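Local coordinates for probable secreted solute-binding lipoprotein (PDB 3I3V), which probably binds a solute outside the cell membrane and passes it to a membrane transporter, at residues 70-74 against 75-79; 213-217 against 218-222; 245-248 against 249-253. All coordinates share one frame; numbering follows the deposited sequence.

Contact 1: residues 70-74 against 75-79; sequences VNLYD and KTLAW
K75 opens the turn with its CB against the ring of Y73, 3.9 Å from CE2; the two side chains run alongside one another, and the same ring turns one face to the amides of K75 and T76. K75 NZ makes a salt bridge with E56 of helix 51-60. T76 is the centre of the contact. With OG1 lodged between its own N and carbonyl carbon (chi1 65°), the hydroxyl gives its proton to N71 O at 2.9 Å, in the carbonyl plane and on a lone pair, and accepts Y73 N at 3.2 Å in a nearly straight bond (167°). Two bonds thus fix its rotation and tie it back to the incoming chain. Its methyl, CG2, is wedged between aromatics: it lies 3.6 Å from Y73 CE1 and over one face of the W79 indole, toward the rim. L77 closes the turn, its N bonding Y73 O at 2.9 Å; its CD1 is placed 3.3 Å from L72 CD1, closer than usual, so the exact fit is doubtful. W79 reaches back so that CZ3 meets V70 CG2 at 3.8 Å, and its NE1 is held by E56. The T76 hydroxyl pins this turn, a strand-to-helix connection leading from strand 67-70, which lies between 9-14 (parallel) and 289-292 (antiparallel), to helix 79-82 in an alpha/beta part of the fold.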
loop_
_atom_site.group_PDB
_atom_site.type_symbol
_atom_site.label_atom_id
_atom_site.label_comp_id
_atom_site.label_asym_id
_atom_site.label_seq_id
_atom_site.Cartn_x
_atom_site.Cartn_y
_atom_site.Cartn_z
ATOM N N VAL C 70 26.137 -38.282 28.214
ATOM C CA VAL C 70 26.618 -38.665 29.543
ATOM C C VAL C 70 26.343 -37.566 30.557
ATOM O O VAL C 70 26.054 -36.423 30.196
ATOM C CB VAL C 70 28.156 -38.904 29.579
ATOM C CG1 VAL C 70 28.456 -40.364 29.528
ATOM C CG2 VAL C 70 28.841 -38.150 28.434
ATOM N N ASN C 71 26.461 -37.915 31.832
ATOM C CA ASN C 71 26.241 -36.949 32.883
ATOM C C ASN C 71 27.558 -36.241 33.169
ATOM O O ASN C 71 28.577 -36.516 32.528
ATOM C CB ASN C 71 25.714 -37.630 34.152
ATOM C CG ASN C 71 26.672 -38.690 34.696
ATOM O OD1 ASN C 71 26.837 -38.835 35.918
ATOM N ND2 ASN C 71 27.289 -39.449 33.797
ATOM N N LEU C 72 27.526 -35.326 34.130
ATOM C CA LEU C 72 28.702 -34.566 34.501
ATOM C C LEU C 72 29.288 -35.110 35.790
ATOM O O LEU C 72 28.689 -34.981 36.860
ATOM C CB LEU C 72 28.351 -33.087 34.689
ATOM C CG LEU C 72 29.580 -32.212 34.961
ATOM C CD1 LEU C 72 30.442 -32.175 33.699
ATOM C CD2 LEU C 72 29.162 -30.805 35.369
ATOM N N TYR C 73 30.453 -35.733 35.684
ATOM C CA TYR C 73 31.128 -36.260 36.856
ATOM C C TYR C 73 32.631 -36.175 36.627
ATOM O O TYR C 73 33.081 -35.793 35.544
ATOM C CB TYR C 73 30.698 -37.704 37.143
ATOM C CG TYR C 73 31.191 -38.743 36.161
ATOM C CD1 TYR C 73 30.680 -38.814 34.861
ATOM C CD2 TYR C 73 32.163 -39.671 36.536
ATOM C CE1 TYR C 73 31.129 -39.793 33.957
ATOM C CE2 TYR C 73 32.620 -40.642 35.652
ATOM C CZ TYR C 73 32.103 -40.705 34.369
ATOM O OH TYR C 73 32.542 -41.690 33.514
ATOM N N ASP C 74 33.400 -36.540 37.646
ATOM C CA ASP C 74 34.860 -36.482 37.602
ATOM C C ASP C 74 35.522 -36.569 36.224
ATOM O O ASP C 74 36.173 -35.622 35.781
ATOM C CB ASP C 74 35.457 -37.566 38.505
ATOM C CG ASP C 74 36.959 -37.415 38.670
ATOM O OD1 ASP C 74 37.702 -38.348 38.282
ATOM O OD2 ASP C 74 37.395 -36.356 39.182
ATOM N N LYS C 75 35.365 -37.706 35.553
ATOM C CA LYS C 75 35.979 -37.906 34.245
ATOM C C LYS C 75 35.545 -36.952 33.128
ATOM O O LYS C 75 36.394 -36.350 32.475
ATOM C CB LYS C 75 35.780 -39.358 33.792
ATOM C CG LYS C 75 36.454 -39.686 32.471
ATOM C CD LYS C 75 36.685 -41.190 32.293
ATOM C CE LYS C 75 38.014 -41.615 32.855
ATOM N NZ LYS C 75 39.115 -40.897 32.162
ATOM N N THR C 76 34.240 -36.810 32.902
ATOM C CA THR C 76 33.753 -35.932 31.836
ATOM C C THR C 76 33.965 -34.468 32.183
ATOM O O THR C 76 33.829 -33.595 31.339
ATOM C CB THR C 76 32.237 -36.177 31.520
ATOM O OG1 THR C 76 31.427 -35.818 32.648
ATOM C CG2 THR C 76 31.999 -37.645 31.174
ATOM N N LEU C 77 34.318 -34.211 33.434
ATOM C CA LEU C 77 34.568 -32.863 33.914
ATOM C C LEU C 77 35.878 -32.345 33.299
ATOM O O LEU C 77 36.137 -31.143 33.274
ATOM C CB LEU C 77 34.681 -32.908 35.436
ATOM C CG LEU C 77 34.024 -31.895 36.374
ATOM C CD1 LEU C 77 32.832 -31.228 35.743
ATOM C CD2 LEU C 77 33.622 -32.642 37.642
ATOM N N ALA C 78 36.686 -33.269 32.790
ATOM C CA ALA C 78 37.978 -32.940 32.193
ATOM C C ALA C 78 37.977 -32.893 30.670
ATOM O O ALA C 78 38.987 -32.540 30.071
ATOM C CB ALA C 78 39.034 -33.946 32.658
ATOM N N TRP C 79 36.861 -33.242 30.044
ATOM C CA TRP C 79 36.783 -33.256 28.584
ATOM C C TRP C 79 36.877 -31.904 27.899
ATOM O O TRP C 79 37.519 -31.781 26.864
ATOM C CB TRP C 79 35.486 -33.934 28.122
ATOM C CG TRP C 79 35.478 -35.426 28.274
ATOM C CD1 TRP C 79 36.520 -36.219 28.680
ATOM C CD2 TRP C 79 34.403 -36.315 27.946
ATOM N NE1 TRP C 79 36.159 -37.541 28.616
ATOM C CE2 TRP C 79 34.866 -37.630 28.170
ATOM C CE3 TRP C 79 33.093 -36.127 27.485
ATOM C CZ2 TRP C 79 34.063 -38.756 27.947
ATOM C CZ3 TRP C 79 32.296 -37.250 27.263
ATOM C CH2 TRP C 79 32.785 -38.544 27.496
#

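Contact 2: residues 213-217 against 218-222; sequences AHLRD and AGVFA
The F221 ring lies against the backbone side of R216: R216 CB sits in the ring plane at its edge, 3.9 Å from F221 CE2, and R216 CA lies 3.8 Å from F221 CD2. The ring also meets F377 edge-to-face, and L177 and I181 of helix 172-182 pack on it. F221 CG stands opposite its own carbonyl carbon (chi1 -58°), which swings the ring back toward the helix the chain has just left. Cut back to an alanine, this side chain is likely to leave a gap beside R216 CA and CB, and F377 without its edge-to-face partner. Two further flat groups, the guanidinium of R216 and the carboxylate of D217, form a salt bridge with R216 NE 2.9 Å from D217 OD2, although its hydrogen bonds are weak in geometry; the chain bend at chi3 brings the guanidinium round to it. S376 O and T381 O take further N-H groups of the arginine, and G380 N bonds D217 OD2, so this charge pair is shared with the end of helix 363-377 and the loop after it. At the helix end, A218 N still makes a helical bond to H214 O, 2.9 Å. G219 then turns to positive phi (81°): its N bonds R216 O at 3.0 Å from above the carbonyl plane, and V220 N reaches L215 O at 3.1 Å. The two bonds and the positive phi of G219 make a Schellman motif, with L215 CD2 and V220 CG2 meeting at 3.9 Å beside it, which ends helix 203-217.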
loop_
_atom_site.group_PDB
_atom_site.type_symbol
_atom_site.label_atom_id
_atom_site.label_comp_id
_atom_site.label_asym_id
_atom_site.label_seq_id
_atom_site.Cartn_x
_atom_site.Cartn_y
_atom_site.Cartn_z
ATOM N N ALA C 213 22.456 -32.838 64.342
ATOM C CA ALA C 213 22.652 -33.574 65.590
ATOM C C ALA C 213 21.454 -33.449 66.517
ATOM O O ALA C 213 21.115 -34.391 67.237
ATOM C CB ALA C 213 23.911 -33.085 66.296
ATOM N N HIS C 214 20.822 -32.281 66.503
ATOM C CA HIS C 214 19.650 -32.037 67.334
ATOM C C HIS C 214 18.524 -32.955 66.835
ATOM O O HIS C 214 17.990 -33.758 67.597
ATOM C CB HIS C 214 19.258 -30.555 67.236
ATOM C CG HIS C 214 18.164 -30.142 68.176
ATOM N ND1 HIS C 214 18.124 -30.533 69.498
ATOM C CD2 HIS C 214 17.089 -29.337 67.991
ATOM C CE1 HIS C 214 17.074 -29.988 70.085
ATOM N NE2 HIS C 214 16.430 -29.257 69.192
ATOM N N LEU C 215 18.191 -32.856 65.549
ATOM C CA LEU C 215 17.138 -33.680 64.956
ATOM C C LEU C 215 17.351 -35.167 65.212
ATOM O O LEU C 215 16.453 -35.857 65.679
ATOM C CB LEU C 215 17.052 -33.424 63.448
ATOM C CG LEU C 215 16.563 -32.032 63.027
ATOM C CD1 LEU C 215 16.654 -31.873 61.513
ATOM C CD2 LEU C 215 15.134 -31.831 63.499
ATOM N N ARG C 216 18.543 -35.655 64.900
ATOM C CA ARG C 216 18.897 -37.063 65.092
ATOM C C ARG C 216 18.764 -37.539 66.550
ATOM O O ARG C 216 18.212 -38.609 66.823
ATOM C CB ARG C 216 20.339 -37.278 64.619
ATOM C CG ARG C 216 20.935 -38.636 64.942
ATOM C CD ARG C 216 22.452 -38.540 65.005
ATOM N NE ARG C 216 22.846 -37.647 66.090
ATOM C CZ ARG C 216 24.088 -37.253 66.341
ATOM N NH1 ARG C 216 25.086 -37.667 65.582
ATOM N NH2 ARG C 216 24.326 -36.440 67.356
ATOM N N ASP C 217 19.302 -36.759 67.482
ATOM C CA ASP C 217 19.234 -37.127 68.892
ATOM C C ASP C 217 17.786 -37.104 69.368
ATOM O O ASP C 217 17.413 -37.866 70.257
ATOM C CB ASP C 217 20.101 -36.181 69.733
ATOM C CG ASP C 217 21.594 -36.443 69.554
ATOM O OD1 ASP C 217 22.417 -35.700 70.133
ATOM O OD2 ASP C 217 21.948 -37.403 68.840
ATOM N N ALA C 218 16.966 -36.257 68.755
ATOM C CA ALA C 218 15.564 -36.156 69.134
ATOM C C ALA C 218 14.754 -37.330 68.596
ATOM O O ALA C 218 13.549 -37.430 68.841
ATOM C CB ALA C 218 14.986 -34.849 68.628
ATOM N N GLY C 219 15.422 -38.211 67.855
ATOM C CA GLY C 219 14.756 -39.374 67.292
ATOM C C GLY C 219 13.966 -39.121 66.022
ATOM O O GLY C 219 12.939 -39.755 65.796
ATOM N N VAL C 220 14.441 -38.213 65.178
ATOM C CA VAL C 220 13.739 -37.908 63.940
ATOM C C VAL C 220 13.938 -39.008 62.899
ATOM O O VAL C 220 13.112 -39.183 62.006
ATOM C CB VAL C 220 14.199 -36.548 63.359
ATOM C CG1 VAL C 220 13.703 -36.385 61.925
ATOM C CG2 VAL C 220 13.662 -35.416 64.216
ATOM N N PHE C 221 15.025 -39.763 63.019
ATOM C CA PHE C 221 15.294 -40.845 62.077
ATOM C C PHE C 221 14.912 -42.176 62.685
ATOM O O PHE C 221 14.843 -42.305 63.904
ATOM C CB PHE C 221 16.778 -40.849 61.691
ATOM C CG PHE C 221 17.226 -39.562 61.080
ATOM C CD1 PHE C 221 16.708 -39.148 59.860
ATOM C CD2 PHE C 221 18.079 -38.714 61.762
ATOM C CE1 PHE C 221 17.026 -37.912 59.337
ATOM C CE2 PHE C 221 18.403 -37.471 61.240
ATOM C CZ PHE C 221 17.871 -37.068 60.025
ATOM N N ALA C 222 14.655 -43.162 61.829
ATOM C CA ALA C 222 14.287 -44.502 62.280
ATOM C C ALA C 222 15.380 -45.061 63.180
ATOM O O ALA C 222 16.554 -44.705 63.038
ATOM C CB ALA C 222 14.092 -45.425 61.074
#

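Contact 3: residues 245-248 against 249-253; sequences QSAM and SSALA
This is a local strand-to-helix turn, where strand 242-246 ends and the short helix 249-252 begins, with selenomethionine M248 at the N-cap. The turn is held by its backbone: M248 O receives two amides, A251 N at 2.8 Å from above the carbonyl plane and L252 N at 3.1 Å within that plane, the latter bond being the straighter (160°). Both link the cap residue to the first helical turn. L252 folds back over the strand end, where its CD1 touches A247 CB at 4.0 Å and Q245 NE2 at 3.9 Å. The Q245 and L252 side chains run antiparallel alongside each other, the glutamine stretched out with CG anti to its N (chi1 176°) so that its amide reaches the leucine methyl. A247 CB also meets A251 CB at 4.2 Å. Around the turn, strand 122-131 pairs antiparallel with Q245 and continues alongside to S249, whose hydroxyl bonds D326. Helix 230-238 packs on Q245 and A247, W172 of helix 172-182 touches M248, and helix 339-345 lies against L252.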
loop_
_atom_site.group_PDB
_atom_site.type_symbol
_atom_site.label_atom_id
_atom_site.label_comp_id
_atom_site.label_asym_id
_atom_site.label_seq_id
_atom_site.Cartn_x
_atom_site.Cartn_y
_atom_site.Cartn_z
ATOM N N GLN C 245 10.143 -39.708 54.004
ATOM C CA GLN C 245 11.277 -40.171 53.230
ATOM C C GLN C 245 11.752 -39.150 52.227
ATOM O O GLN C 245 10.963 -38.669 51.417
ATOM C CB GLN C 245 10.902 -41.439 52.470
ATOM C CG GLN C 245 11.993 -41.946 51.564
ATOM C CD GLN C 245 11.502 -43.018 50.610
ATOM O OE1 GLN C 245 12.245 -43.932 50.253
ATOM N NE2 GLN C 245 10.251 -42.906 50.189
ATOM N N SER C 246 13.037 -38.818 52.280
ATOM C CA SER C 246 13.610 -37.899 51.310
ATOM C C SER C 246 14.181 -38.794 50.209
ATOM O O SER C 246 14.930 -39.727 50.494
ATOM C CB SER C 246 14.736 -37.091 51.936
ATOM O OG SER C 246 15.381 -36.322 50.941
ATOM N N ALA C 247 13.848 -38.535 48.954
ATOM C CA ALA C 247 14.381 -39.397 47.915
ATOM C C ALA C 247 14.208 -38.833 46.513
ATOM O O ALA C 247 13.310 -38.035 46.276
ATOM C CB ALA C 247 13.720 -40.759 48.012
HETATM N N MSE C 248 15.071 -39.252 45.588
HETATM C CA MSE C 248 14.989 -38.802 44.203
HETATM C C MSE C 248 13.568 -39.055 43.704
HETATM O O MSE C 248 12.952 -40.056 44.066
HETATM C CB MSE C 248 15.955 -39.595 43.327
HETATM C CG MSE C 248 17.436 -39.381 43.609
HETATM SE SE MSE C 248 18.530 -40.540 42.471
HETATM C CE MSE C 248 18.434 -39.442 40.876
ATOM N N SER C 249 13.043 -38.162 42.871
ATOM C CA SER C 249 11.697 -38.358 42.356
ATOM C C SER C 249 11.622 -39.711 41.633
ATOM O O SER C 249 10.577 -40.358 41.625
ATOM C CB SER C 249 11.304 -37.209 41.417
ATOM O OG SER C 249 12.178 -37.124 40.307
ATOM N N SER C 250 12.738 -40.140 41.046
ATOM C CA SER C 250 12.788 -41.416 40.336
ATOM C C SER C 250 12.484 -42.587 41.264
ATOM O O SER C 250 11.977 -43.617 40.822
ATOM C CB SER C 250 14.159 -41.633 39.688
ATOM O OG SER C 250 14.368 -40.717 38.630
ATOM N N ALA C 251 12.813 -42.440 42.546
ATOM C CA ALA C 251 12.533 -43.497 43.511
ATOM C C ALA C 251 11.075 -43.354 43.948
ATOM O O ALA C 251 10.379 -44.349 44.151
ATOM C CB ALA C 251 13.461 -43.388 44.708
ATOM N N LEU C 252 10.622 -42.108 44.078
ATOM C CA LEU C 252 9.246 -41.810 44.469
ATOM C C LEU C 252 8.267 -42.320 43.415
ATOM O O LEU C 252 7.096 -42.593 43.708
ATOM C CB LEU C 252 9.063 -40.300 44.640
ATOM C CG LEU C 252 9.253 -39.675 46.025
ATOM C CD1 LEU C 252 9.831 -40.680 46.991
ATOM C CD2 LEU C 252 10.139 -38.457 45.894
ATOM N N ALA C 253 8.752 -42.449 42.184
ATOM C CA ALA C 253 7.910 -42.924 41.101
ATOM C C ALA C 253 7.566 -44.393 41.284
ATOM O O ALA C 253 6.612 -44.882 40.693
ATOM C CB ALA C 253 8.606 -42.722 39.773
#

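How the contacts relate
All three contacts are chain turns at helix ends: contacts 1 and 3 lead from a strand into a helix, whereas contact 2 leads out of one. Contact 3 lies nearest the middle of the chain, about 10 Å from its centre. Contact 2, at about 25 Å, is the most peripheral yet mostly buried; contacts 1 and 3 are partly buried, contact 1 with some exposed residues. Contacts 1 and 2 stand on opposite sides of the centre, about 36 Å between their centres. Contacts 2 and 3 share neighbours: both pack on helix 172-182, and strand 163-166, bonded to V220, runs parallel to 242-246. A hydroxyl organises contact 1, a charge pair and backbone capping contact 2, and a carbonyl with apolar packing contact 3.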